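Local coordinates for protein leukotriene A-4 hydrolase (Saccharomyces cerevisiae, PDB 2XQ0) that cleaves amino-terminal residues from di- and tripeptides as a zinc aminopeptidase and, in vitro, slowly hydrolyses epoxides such as leukotriene A4, at residues D242-K245 against F246-T249; A300-L303 against A304-W307; F255-W259 against G260-I264. All coordinates share one frame; numbering follows the deposited sequence.

How the contacts relate
The three contacts lie on three pieces of the peptidase M1 domain: contact 1 at the start of helix 243-253, contact 3 in the loop that follows it, and contact 2 on helix 297-311, which carries the zinc site. Their centres are 10 to 11 Å apart. Leu303 CD2 of contact 2 packs 3.4 Å from Phe246 O of contact 1, Ile247 CD1 of contact 1 meets Tyr262 CB of contact 3 at 3.7 Å, and Tyr257 CE1 of contact 3 lies 3.3 Å from Ser306 OG of contact 2. Contact 2 binds the zinc, which bestatin chelates; the Glu302 side chain is about 4 Å from that of Tyr262 and about 9 Å from that of Phe246.

Contact 1. Residues D242-K245 against F246-T249; sequences DVEK and FIQT
Residues 242-245 and 246-249 form the first turns of helix 243-253, where the amides of Phe246, Ile247, Gln248 and Thr249 each donate to the carbonyl four residues earlier, Phe246 N to Asp242 O spanning 3.0 Å. Asp242 occupies the N-cap position, yet its carboxylate makes no capping bond; OD1 instead forms a salt bridge with Lys245 NZ, weak as a hydrogen bond at 3.1 Å, which the lysine chain reaches by bending at its third torsion (54°). The carbonyl oxygen of Asp242 has a further neighbour, for it stands 3.6 Å above one face of the Phe246 ring, displaced toward the rim.

One turn apart on the same helix, Glu244 and Gln248 are joined by their polar ends. Glu244 has CG anti to the backbone N and a bend at chi2 (71°), which brings OE2 within 2.8 Å of Gln248 NE2. The bond uses the anti lone pair of OE2 and lies close to the amide plane of the glutamine, while the carboxylate and amide planes stand 77° apart. The same OE2 is salt-bridged to Arg222, so two donors grip it and probably favour its ionised form.

Lys245 O is held twice by one residue: Thr249 N and Thr249 OG1 approach from opposite faces of the carbonyl plane, the hydroxyl at 2.8 Å, which ties the threonine back to its own helix. Between Val243 and Ile247 the touch is purely apolar, CG2 to CD1 at 4.3 Å.

In the fold, this helix start is sandwiched among several elements: Phe246 touches Ile334 and Ile338 of helix 321-339, Val243 and Ile247 rest on Ser223 of strand 223-227, and Leu303 of helix 297-311 packs against Phe246 and Ile247.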
ATOM      1  N   ASP A 242     -15.816  -8.698  11.713  1.00 34.21           N
ATOM      2  CA  ASP A 242     -15.956  -7.530  10.862  1.00 33.19           C
ATOM      3  C   ASP A 242     -15.701  -7.747   9.375  1.00 30.04           C
ATOM      4  O   ASP A 242     -16.185  -6.965   8.573  1.00 26.24           O
ATOM      5  CB  ASP A 242     -15.045  -6.405  11.372  1.00 34.30           C
ATOM      6  CG  ASP A 242     -15.602  -5.716  12.609  1.00 46.50           C
ATOM      7  OD1 ASP A 242     -16.417  -4.780  12.440  1.00 51.64           O
ATOM      8  OD2 ASP A 242     -15.231  -6.106  13.746  1.00 36.44           O
ATOM      9  N   VAL A 243     -14.921  -8.765   9.008  1.00 26.65           N
ATOM     10  CA  VAL A 243     -14.529  -8.911   7.604  1.00 22.87           C
ATOM     11  C   VAL A 243     -15.744  -9.168   6.703  1.00 27.99           C
ATOM     12  O   VAL A 243     -15.857  -8.569   5.648  1.00 23.58           O
ATOM     13  CB  VAL A 243     -13.365  -9.947   7.352  1.00 23.18           C
ATOM     14  CG1 VAL A 243     -13.704 -11.315   7.884  1.00 32.25           C
ATOM     15  CG2 VAL A 243     -13.022 -10.031   5.849  1.00 22.94           C
ATOM     16  N   GLU A 244     -16.678 -10.023   7.113  1.00 26.72           N
ATOM     17  CA  GLU A 244     -17.789 -10.274   6.205  1.00 28.37           C
ATOM     18  C   GLU A 244     -18.661  -9.033   6.061  1.00 29.60           C
ATOM     19  O   GLU A 244     -19.156  -8.743   4.980  1.00 28.24           O
ATOM     20  CB  GLU A 244     -18.603 -11.502   6.590  1.00 34.22           C
ATOM     21  CG  GLU A 244     -19.799 -11.740   5.690  1.00 38.61           C
ATOM     22  CD  GLU A 244     -19.430 -12.222   4.292  1.00 44.85           C
ATOM     23  OE1 GLU A 244     -18.245 -12.535   4.034  1.00 44.62           O
ATOM     24  OE2 GLU A 244     -20.345 -12.296   3.442  1.00 44.75           O
ATOM     25  N   LYS A 245     -18.813  -8.284   7.144  1.00 26.91           N
ATOM     26  CA  LYS A 245     -19.538  -7.022   7.098  1.00 25.96           C
ATOM     27  C   LYS A 245     -18.908  -6.039   6.105  1.00 22.55           C
ATOM     28  O   LYS A 245     -19.617  -5.390   5.344  1.00 25.16           O
ATOM     29  CB  LYS A 245     -19.618  -6.419   8.503  1.00 25.87           C
ATOM     30  CG  LYS A 245     -20.228  -5.034   8.584  1.00 40.33           C
ATOM     31  CD  LYS A 245     -20.475  -4.652  10.040  1.00 48.38           C
ATOM     32  CE  LYS A 245     -19.204  -4.782  10.870  1.00 51.42           C
ATOM     33  NZ  LYS A 245     -19.491  -4.956  12.336  1.00 55.31           N
ATOM     34  N   PHE A 246     -17.577  -5.924   6.109  1.00 23.22           N
ATOM     35  CA  PHE A 246     -16.891  -5.099   5.123  1.00 24.52           C
ATOM     36  C   PHE A 246     -17.176  -5.576   3.703  1.00 25.93           C
ATOM     37  O   PHE A 246     -17.457  -4.772   2.795  1.00 23.21           O
ATOM     38  CB  PHE A 246     -15.379  -5.121   5.336  1.00 19.71           C
ATOM     39  CG  PHE A 246     -14.910  -4.276   6.476  1.00 25.95           C
ATOM     40  CD1 PHE A 246     -15.741  -3.356   7.068  1.00 38.07           C
ATOM     41  CD2 PHE A 246     -13.612  -4.413   6.960  1.00 43.96           C
ATOM     42  CE1 PHE A 246     -15.291  -2.577   8.136  1.00 45.85           C
ATOM     43  CE2 PHE A 246     -13.160  -3.639   8.023  1.00 42.85           C
ATOM     44  CZ  PHE A 246     -14.004  -2.719   8.608  1.00 37.99           C
ATOM     45  N   ILE A 247     -17.084  -6.882   3.482  1.00 22.94           N
ATOM     46  CA  ILE A 247     -17.286  -7.355   2.122  1.00 20.44           C
ATOM     47  C   ILE A 247     -18.680  -6.987   1.642  1.00 21.98           C
ATOM     48  O   ILE A 247     -18.832  -6.408   0.570  1.00 23.22           O
ATOM     49  CB  ILE A 247     -17.037  -8.860   1.941  1.00 21.56           C
ATOM     50  CG1 ILE A 247     -15.616  -9.222   2.356  1.00 24.08           C
ATOM     51  CG2 ILE A 247     -17.207  -9.229   0.451  1.00 26.08           C
ATOM     52  CD1 ILE A 247     -15.326 -10.704   2.268  1.00 23.75           C
ATOM     53  N   GLN A 248     -19.691  -7.302   2.447  1.00 20.75           N
ATOM     54  CA  GLN A 248     -21.097  -7.066   2.080  1.00 19.89           C
ATOM     55  C   GLN A 248     -21.395  -5.576   1.919  1.00 15.85           C
ATOM     56  O   GLN A 248     -22.192  -5.179   1.074  1.00 24.51           O
ATOM     57  CB  GLN A 248     -22.052  -7.700   3.101  1.00 22.84           C
ATOM     58  CG  GLN A 248     -22.136  -9.233   3.016  1.00 31.52           C
ATOM     59  CD  GLN A 248     -22.965  -9.829   4.149  1.00 38.97           C
ATOM     60  OE1 GLN A 248     -23.805  -9.144   4.738  1.00 34.76           O
ATOM     61  NE2 GLN A 248     -22.718 -11.103   4.475  1.00 29.15           N
ATOM     62  N   THR A 249     -20.727  -4.750   2.712  1.00 20.46           N
ATOM     63  CA  THR A 249     -20.842  -3.302   2.544  1.00 25.19           C
ATOM     64  C   THR A 249     -20.289  -2.813   1.188  1.00 27.14           C
ATOM     65  O   THR A 249     -20.935  -2.026   0.482  1.00 19.54           O
ATOM     66  CB  THR A 249     -20.159  -2.546   3.689  1.00 24.53           C
ATOM     67  OG1 THR A 249     -20.793  -2.896   4.933  1.00 23.65           O
ATOM     68  CG2 THR A 249     -20.294  -1.048   3.459  1.00 27.20           C
TER

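Contact 2. Residues A300-L303 against A304-W307; sequences AHEL and AHSW. With ZN (zinc ion), chain C; BES (2-(3-amino-2-hydroxy-4-phenyl-butyrylamino)-4-methyl-pentanoic acid), chain B.
His301 and His305, one helical turn apart, bind the catalytic zinc through NE2 and with Glu302 make up the HExxH motif of the M1 zinc peptidases. His301 NE2 lies 2.2 Å from the zinc ion. The bond from His305 NE2 to the zinc ion is 2.0 Å long, and Glu324 from helix 321-339 completes the protein ligands. The inhibitor bestatin chelates the metal through its hydroxyl O2 and carbonyl O3.

The histidines reach the zinc by different torsions. His301 holds CG anti to the backbone N (chi1 -172°), whereas His305 has chi1 at -91°, away from the usual staggered values; their ring planes stand 81° apart. Each ring is steadied from behind: His301 ND1 is hydrogen-bonded to Glu331 and His305 ND1 to the carbonyl of Ser308, which fixes ring rotation and probably makes NE2 a stronger donor to the metal. A methyl of bestatin, C15, lies 3.5 Å above one face of the His301 ring.

Glu302, the proton acceptor, lies alongside His305, pointing the same way. Its OE2 sits at the edge of the imidazole, near the ring plane, and comes within 3.2 Å of bestatin O2. An alanine at Glu302 removes the carboxylate and would probably open a gap beside bestatin O2 and the edge of His305, leaving the site without its proton acceptor.

Further along, Leu303 CD1 touches Trp307 CZ3 at 4.3 Å, and Leu303 O accepts from both N and OG of Ser306, the two donors reaching it from the same face of its plane. The serine hydroxyl also takes part in a bridge: one water donates to Ser306 OG and to Glu302 O, each at 2.9 Å.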
ATOM      1  N   ALA A 300     -10.437  -2.606   5.058  1.00 22.64           N
ATOM      2  CA  ALA A 300     -11.373  -1.990   4.116  1.00 22.11           C
ATOM      3  C   ALA A 300     -10.626  -1.452   2.899  1.00 23.14           C
ATOM      4  O   ALA A 300     -11.137  -1.484   1.781  1.00 23.05           O
ATOM      5  CB  ALA A 300     -12.149  -0.892   4.788  1.00 27.97           C
ATOM      6  N   HIS A 301      -9.420  -0.936   3.126  1.00 17.82           N
ATOM      7  CA  HIS A 301      -8.560  -0.474   2.040  1.00 24.20           C
ATOM      8  C   HIS A 301      -8.182  -1.597   1.076  1.00 20.61           C
ATOM      9  O   HIS A 301      -8.473  -1.519  -0.098  1.00 19.08           O
ATOM     10  CB  HIS A 301      -7.297   0.204   2.580  1.00 26.63           C
ATOM     11  CG  HIS A 301      -6.485   0.865   1.509  1.00 27.79           C
ATOM     12  ND1 HIS A 301      -6.677   2.174   1.132  1.00 25.06           N
ATOM     13  CD2 HIS A 301      -5.516   0.377   0.696  1.00 26.56           C
ATOM     14  CE1 HIS A 301      -5.849   2.474   0.141  1.00 25.87           C
ATOM     15  NE2 HIS A 301      -5.138   1.398  -0.143  1.00 21.75           N
ATOM     16  N   GLU A 302      -7.526  -2.642   1.569  1.00 15.39           N
ATOM     17  CA  GLU A 302      -7.118  -3.741   0.698  1.00 14.39           C
ATOM     18  C   GLU A 302      -8.338  -4.386   0.050  1.00 13.47           C
ATOM     19  O   GLU A 302      -8.278  -4.842  -1.086  1.00 23.30           O
ATOM     20  CB  GLU A 302      -6.374  -4.820   1.480  1.00 23.01           C
ATOM     21  CG  GLU A 302      -5.248  -4.309   2.374  1.00 37.62           C
ATOM     22  CD  GLU A 302      -4.212  -3.529   1.614  1.00 50.85           C
ATOM     23  OE1 GLU A 302      -3.460  -2.768   2.260  1.00 53.74           O
ATOM     24  OE2 GLU A 302      -4.155  -3.663   0.369  1.00 56.97           O
ATOM     25  N   LEU A 303      -9.446  -4.441   0.780  1.00 20.72           N
ATOM     26  CA  LEU A 303     -10.663  -5.013   0.220  1.00 18.03           C
ATOM     27  C   LEU A 303     -11.174  -4.193  -0.961  1.00 19.54           C
ATOM     28  O   LEU A 303     -11.615  -4.753  -1.952  1.00 18.30           O
ATOM     29  CB  LEU A 303     -11.758  -5.043   1.276  1.00 25.93           C
ATOM     30  CG  LEU A 303     -13.158  -5.375   0.748  1.00 26.47           C
ATOM     31  CD1 LEU A 303     -13.184  -6.795   0.207  1.00 32.60           C
ATOM     32  CD2 LEU A 303     -14.169  -5.211   1.881  1.00 27.83           C
ATOM     33  N   ALA A 304     -11.168  -2.867  -0.843  1.00 17.34           N
ATOM     34  CA  ALA A 304     -11.662  -2.031  -1.944  1.00 21.08           C
ATOM     35  C   ALA A 304     -10.811  -2.213  -3.208  1.00 15.82           C
ATOM     36  O   ALA A 304     -11.324  -2.128  -4.335  1.00 19.84           O
ATOM     37  CB  ALA A 304     -11.730  -0.569  -1.533  1.00 21.13           C
ATOM     38  N   HIS A 305      -9.522  -2.501  -3.035  1.00 15.82           N
ATOM     39  CA  HIS A 305      -8.635  -2.782  -4.168  1.00 15.18           C
ATOM     40  C   HIS A 305      -9.176  -3.903  -5.052  1.00 22.12           C
ATOM     41  O   HIS A 305      -8.918  -3.946  -6.269  1.00 19.52           O
ATOM     42  CB  HIS A 305      -7.232  -3.157  -3.695  1.00 15.89           C
ATOM     43  CG  HIS A 305      -6.313  -1.991  -3.564  1.00 16.79           C
ATOM     44  ND1 HIS A 305      -6.087  -1.112  -4.600  1.00 18.54           N
ATOM     45  CD2 HIS A 305      -5.542  -1.570  -2.527  1.00 22.04           C
ATOM     46  CE1 HIS A 305      -5.233  -0.179  -4.197  1.00 17.82           C
ATOM     47  NE2 HIS A 305      -4.892  -0.438  -2.948  1.00 19.11           N
ATOM     48  N   SER A 306      -9.946  -4.801  -4.456  1.00 14.59           N
ATOM     49  CA  SER A 306     -10.510  -5.913  -5.235  1.00 13.20           C
ATOM     50  C   SER A 306     -11.168  -5.346  -6.482  1.00 22.46           C
ATOM     51  O   SER A 306     -11.052  -5.913  -7.568  1.00 36.02           O
ATOM     52  CB  SER A 306     -11.519  -6.717  -4.412  1.00 15.40           C
ATOM     53  OG  SER A 306     -10.871  -7.300  -3.305  1.00 30.36           O
ATOM     54  N   TRP A 307     -11.830  -4.204  -6.328  1.00 18.57           N
ATOM     55  CA  TRP A 307     -12.384  -3.476  -7.475  1.00 17.07           C
ATOM     56  C   TRP A 307     -11.388  -2.504  -8.134  1.00 22.30           C
ATOM     57  O   TRP A 307     -11.074  -2.638  -9.320  1.00 27.44           O
ATOM     58  CB  TRP A 307     -13.673  -2.748  -7.069  1.00 21.52           C
ATOM     59  CG  TRP A 307     -14.808  -3.677  -6.736  1.00 22.83           C
ATOM     60  CD1 TRP A 307     -15.782  -4.122  -7.595  1.00 27.49           C
ATOM     61  CD2 TRP A 307     -15.099  -4.270  -5.463  1.00 23.98           C
ATOM     62  NE1 TRP A 307     -16.642  -4.963  -6.940  1.00 25.20           N
ATOM     63  CE2 TRP A 307     -16.254  -5.070  -5.628  1.00 22.85           C
ATOM     64  CE3 TRP A 307     -14.490  -4.216  -4.203  1.00 19.24           C
ATOM     65  CZ2 TRP A 307     -16.816  -5.794  -4.587  1.00 24.71           C
ATOM     66  CZ3 TRP A 307     -15.055  -4.940  -3.161  1.00 27.42           C
ATOM     67  CH2 TRP A 307     -16.208  -5.724  -3.365  1.00 24.02           C
TER
HETATM   68 ZN    ZN C1672      -3.753   0.758  -1.736  1.00 30.57          ZN
HETATM   69  N2  BES B 901      -0.173  -1.934  -2.346  1.00 46.76           N
HETATM   70  C1  BES B 901      -0.299  -0.715  -1.573  1.00 45.88           C
HETATM   71  C6  BES B 901       1.042  -0.360  -0.927  1.00 46.67           C
HETATM   72  C7  BES B 901       2.073  -0.067  -1.995  1.00 48.03           C
HETATM   73  C8  BES B 901       1.747   0.770  -3.056  1.00 45.10           C
HETATM   74  C12 BES B 901       3.336  -0.647  -1.928  1.00 51.51           C
HETATM   75  C9  BES B 901       2.688   1.037  -4.044  1.00 44.27           C
HETATM   76  C11 BES B 901       4.277  -0.379  -2.919  1.00 49.59           C
HETATM   77  C10 BES B 901       3.954   0.464  -3.977  1.00 44.60           C
HETATM   78  C2  BES B 901      -1.381  -0.853  -0.495  1.00 44.93           C
HETATM   79  O2  BES B 901      -2.680  -1.207  -0.990  1.00 32.40           O
HETATM   80  C3  BES B 901      -1.461   0.457   0.215  1.00 47.59           C
HETATM   81  O3  BES B 901      -1.955   1.452  -0.319  1.00 38.26           O
HETATM   82  N1  BES B 901      -0.918   0.363   1.422  1.00 55.01           N
HETATM   83  C4  BES B 901      -0.785   1.395   2.429  1.00 58.17           C
HETATM   84  C13 BES B 901      -1.976   1.147   3.347  1.00 51.78           C
HETATM   85  C14 BES B 901      -2.824   2.392   3.567  1.00 54.64           C
HETATM   86  C15 BES B 901      -4.227   1.999   4.014  1.00 48.21           C
HETATM   87  C16 BES B 901      -2.872   3.279   2.324  1.00 59.03           C
HETATM   88  C5  BES B 901       0.480   1.097   3.181  1.00 58.04           C
HETATM   89  O1  BES B 901       1.087   2.034   3.746  1.00 58.99           O
HETATM   90  O4  BES B 901       0.888  -0.092   3.208  1.00 49.54           O
HETATM   91  O   HOH W   1      -8.024  -7.266  -2.723  1.00 26.07           O

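Contact 3. Residues F255-W259 against G260-I264; sequences FEYEW and GTYDI
Tyr257 reaches forward alongside Gly260 to the backbone of Thr261, closing a bend in the loop between helix 243-253 and strand 264-266. This loop completes a beta-alpha-beta crossover, since strand 264-266 runs parallel to its neighbour 223-227 and the intervening chain passes through helices 229-239 and 243-253.

Gly260 comes first. Its positive phi (89°, with psi -98°) would jam a CB against the carbonyl oxygen of Trp259, so the backbone here calls for glycine. A water spans the bend, donating to Tyr257 O at 2.6 Å and accepting from Gly260 N at 2.9 Å. Gly260 O lies at the edge of the Tyr257 ring, near its plane and 3.6 Å from CE2.

At Thr261 the carbonyl oxygen is the acceptor that matters. It also sits at the edge of the Tyr257 ring, and the phenol donates to it, Tyr257 OH to Thr261 O being 2.7 Å, with the donor tilted out of the carbonyl plane. Tyr257 gets there with CG anti to its backbone N (chi1 171°), which extends the ring toward Thr261 O. Asn280 gives the same oxygen a second, weak bond through its side-chain amide.

Tyr262 follows, crossing Tyr257 at about a right angle. Its CB packs 3.9 Å from Tyr257 CZ, and Tyr257 OH lies at the edge of the Tyr262 ring, in its plane, 3.4 Å from CD1. The phenol of Tyr262 bonds to the hydroxyl of Thr282, and its OH touches the Glu302 side chain, placing this loop beside the active site. Past it, Asp263 and Ile264 lead into the sheet, where Asp263 OD1 accepts a hydrogen bond from the backbone N of Thr224.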
ATOM      1  N   PHE A 255     -20.706  -3.770  -6.606  1.00 26.53           N
ATOM      2  CA  PHE A 255     -21.472  -4.957  -6.974  1.00 30.26           C
ATOM      3  C   PHE A 255     -20.770  -6.217  -6.461  1.00 24.63           C
ATOM      4  O   PHE A 255     -19.703  -6.130  -5.884  1.00 24.56           O
ATOM      5  CB  PHE A 255     -21.722  -5.021  -8.488  1.00 32.29           C
ATOM      6  CG  PHE A 255     -20.497  -4.814  -9.325  1.00 29.37           C
ATOM      7  CD1 PHE A 255     -20.408  -3.733 -10.205  1.00 27.88           C
ATOM      8  CD2 PHE A 255     -19.442  -5.713  -9.273  1.00 27.76           C
ATOM      9  CE1 PHE A 255     -19.280  -3.546 -10.997  1.00 28.40           C
ATOM     10  CE2 PHE A 255     -18.304  -5.525 -10.063  1.00 35.15           C
ATOM     11  CZ  PHE A 255     -18.225  -4.439 -10.923  1.00 32.88           C
ATOM     12  N   GLU A 256     -21.371  -7.378  -6.695  1.00 28.85           N
ATOM     13  CA  GLU A 256     -20.867  -8.630  -6.140  1.00 37.87           C
ATOM     14  C   GLU A 256     -19.358  -8.779  -6.293  1.00 34.80           C
ATOM     15  O   GLU A 256     -18.776  -8.411  -7.318  1.00 31.43           O
ATOM     16  CB  GLU A 256     -21.572  -9.840  -6.762  1.00 46.47           C
ATOM     17  CG  GLU A 256     -21.318 -11.139  -6.012  1.00 59.76           C
ATOM     18  CD  GLU A 256     -21.656 -12.390  -6.822  1.00 72.96           C
ATOM     19  OE1 GLU A 256     -21.342 -12.432  -8.034  1.00 71.38           O
ATOM     20  OE2 GLU A 256     -22.219 -13.342  -6.231  1.00 76.89           O
ATOM     21  N   TYR A 257     -18.743  -9.318  -5.251  1.00 19.43           N
ATOM     22  CA  TYR A 257     -17.301  -9.566  -5.225  1.00 27.06           C
ATOM     23  C   TYR A 257     -17.113 -10.841  -6.027  1.00 25.38           C
ATOM     24  O   TYR A 257     -17.729 -11.846  -5.726  1.00 29.81           O
ATOM     25  CB  TYR A 257     -16.890  -9.763  -3.761  1.00 26.58           C
ATOM     26  CG  TYR A 257     -15.475 -10.234  -3.482  1.00 23.99           C
ATOM     27  CD1 TYR A 257     -14.416  -9.331  -3.434  1.00 21.97           C
ATOM     28  CD2 TYR A 257     -15.212 -11.575  -3.202  1.00 24.82           C
ATOM     29  CE1 TYR A 257     -13.113  -9.758  -3.142  1.00 25.70           C
ATOM     30  CE2 TYR A 257     -13.919 -12.013  -2.913  1.00 24.30           C
ATOM     31  CZ  TYR A 257     -12.879 -11.100  -2.877  1.00 22.35           C
ATOM     32  OH  TYR A 257     -11.602 -11.533  -2.575  1.00 22.66           O
ATOM     33  N   GLU A 258     -16.284 -10.818  -7.059  1.00 35.39           N
ATOM     34  CA  GLU A 258     -16.247 -11.971  -7.960  1.00 31.06           C
ATOM     35  C   GLU A 258     -14.996 -12.854  -7.841  1.00 34.50           C
ATOM     36  O   GLU A 258     -14.819 -13.780  -8.627  1.00 37.72           O
ATOM     37  CB  GLU A 258     -16.437 -11.515  -9.408  1.00 33.39           C
ATOM     38  CG  GLU A 258     -15.257 -10.749  -9.963  1.00 41.73           C
ATOM     39  CD  GLU A 258     -15.602  -9.989 -11.236  1.00 45.02           C
ATOM     40  OE1 GLU A 258     -16.099  -8.844 -11.123  1.00 40.45           O
ATOM     41  OE2 GLU A 258     -15.379 -10.529 -12.345  1.00 39.37           O
ATOM     42  N   TRP A 259     -14.152 -12.590  -6.848  1.00 25.32           N
ATOM     43  CA  TRP A 259     -12.899 -13.333  -6.683  1.00 25.95           C
ATOM     44  C   TRP A 259     -13.016 -14.627  -5.855  1.00 25.98           C
ATOM     45  O   TRP A 259     -12.030 -15.335  -5.665  1.00 29.39           O
ATOM     46  CB  TRP A 259     -11.827 -12.422  -6.072  1.00 20.17           C
ATOM     47  CG  TRP A 259     -11.588 -11.167  -6.885  1.00 28.42           C
ATOM     48  CD1 TRP A 259     -12.345 -10.026  -6.875  1.00 27.22           C
ATOM     49  CD2 TRP A 259     -10.520 -10.930  -7.817  1.00 24.13           C
ATOM     50  NE1 TRP A 259     -11.820  -9.103  -7.748  1.00 23.26           N
ATOM     51  CE2 TRP A 259     -10.698  -9.630  -8.335  1.00 24.56           C
ATOM     52  CE3 TRP A 259      -9.441 -11.695  -8.275  1.00 24.62           C
ATOM     53  CZ2 TRP A 259      -9.837  -9.082  -9.280  1.00 19.55           C
ATOM     54  CZ3 TRP A 259      -8.569 -11.138  -9.208  1.00 19.51           C
ATOM     55  CH2 TRP A 259      -8.774  -9.855  -9.705  1.00 18.52           C
ATOM     56  N   GLY A 260     -14.205 -14.921  -5.342  1.00 25.00           N
ATOM     57  CA  GLY A 260     -14.395 -16.125  -4.554  1.00 23.37           C
ATOM     58  C   GLY A 260     -14.108 -15.893  -3.076  1.00 26.40           C
ATOM     59  O   GLY A 260     -14.954 -15.407  -2.332  1.00 29.48           O
ATOM     60  N   THR A 261     -12.905 -16.246  -2.639  1.00 22.99           N
ATOM     61  CA  THR A 261     -12.561 -16.072  -1.242  1.00 24.22           C
ATOM     62  C   THR A 261     -11.927 -14.704  -1.048  1.00 18.46           C
ATOM     63  O   THR A 261     -11.403 -14.114  -1.992  1.00 22.29           O
ATOM     64  CB  THR A 261     -11.565 -17.136  -0.794  1.00 31.10           C
ATOM     65  OG1 THR A 261     -10.397 -17.056  -1.621  1.00 29.35           O
ATOM     66  CG2 THR A 261     -12.187 -18.530  -0.923  1.00 35.50           C
ATOM     67  N   TYR A 262     -12.025 -14.197   0.173  1.00 20.84           N
ATOM     68  CA  TYR A 262     -11.235 -13.050   0.602  1.00 17.15           C
ATOM     69  C   TYR A 262     -10.423 -13.435   1.845  1.00 27.01           C
ATOM     70  O   TYR A 262     -10.943 -13.440   2.969  1.00 21.11           O
ATOM     71  CB  TYR A 262     -12.099 -11.826   0.904  1.00 15.94           C
ATOM     72  CG  TYR A 262     -11.211 -10.654   1.249  1.00 21.36           C
ATOM     73  CD1 TYR A 262     -10.637  -9.874   0.243  1.00 25.93           C
ATOM     74  CD2 TYR A 262     -10.863 -10.384   2.561  1.00 23.13           C
ATOM     75  CE1 TYR A 262      -9.793  -8.814   0.561  1.00 18.92           C
ATOM     76  CE2 TYR A 262     -10.009  -9.328   2.886  1.00 24.16           C
ATOM     77  CZ  TYR A 262      -9.483  -8.554   1.886  1.00 21.05           C
ATOM     78  OH  TYR A 262      -8.631  -7.518   2.212  1.00 27.03           O
ATOM     79  N   ASP A 263      -9.151 -13.769   1.644  1.00 20.56           N
ATOM     80  CA  ASP A 263      -8.328 -14.272   2.732  1.00 21.90           C
ATOM     81  C   ASP A 263      -7.294 -13.234   3.114  1.00 23.08           C
ATOM     82  O   ASP A 263      -6.968 -12.362   2.320  1.00 22.26           O
ATOM     83  CB  ASP A 263      -7.623 -15.562   2.309  1.00 15.60           C
ATOM     84  CG  ASP A 263      -8.587 -16.721   2.117  1.00 31.09           C
ATOM     85  OD1 ASP A 263      -9.746 -16.657   2.606  1.00 25.85           O
ATOM     86  OD2 ASP A 263      -8.167 -17.716   1.496  1.00 32.87           O
ATOM     87  N   ILE A 264      -6.781 -13.343   4.336  1.00 18.62           N
ATOM     88  CA  ILE A 264      -5.765 -12.428   4.841  1.00 18.02           C
ATOM     89  C   ILE A 264      -4.546 -13.193   5.371  1.00 21.18           C
ATOM     90  O   ILE A 264      -4.695 -14.111   6.167  1.00 22.44           O
ATOM     91  CB  ILE A 264      -6.345 -11.553   5.954  1.00 13.58           C
ATOM     92  CG1 ILE A 264      -7.546 -10.764   5.428  1.00 17.21           C
ATOM     93  CG2 ILE A 264      -5.247 -10.616   6.559  1.00 15.69           C
ATOM     94  CD1 ILE A 264      -8.361 -10.100   6.513  1.00 22.22           C
TER
HETATM   95  O   HOH W   2     -17.057 -14.367  -5.642  1.00 33.08           O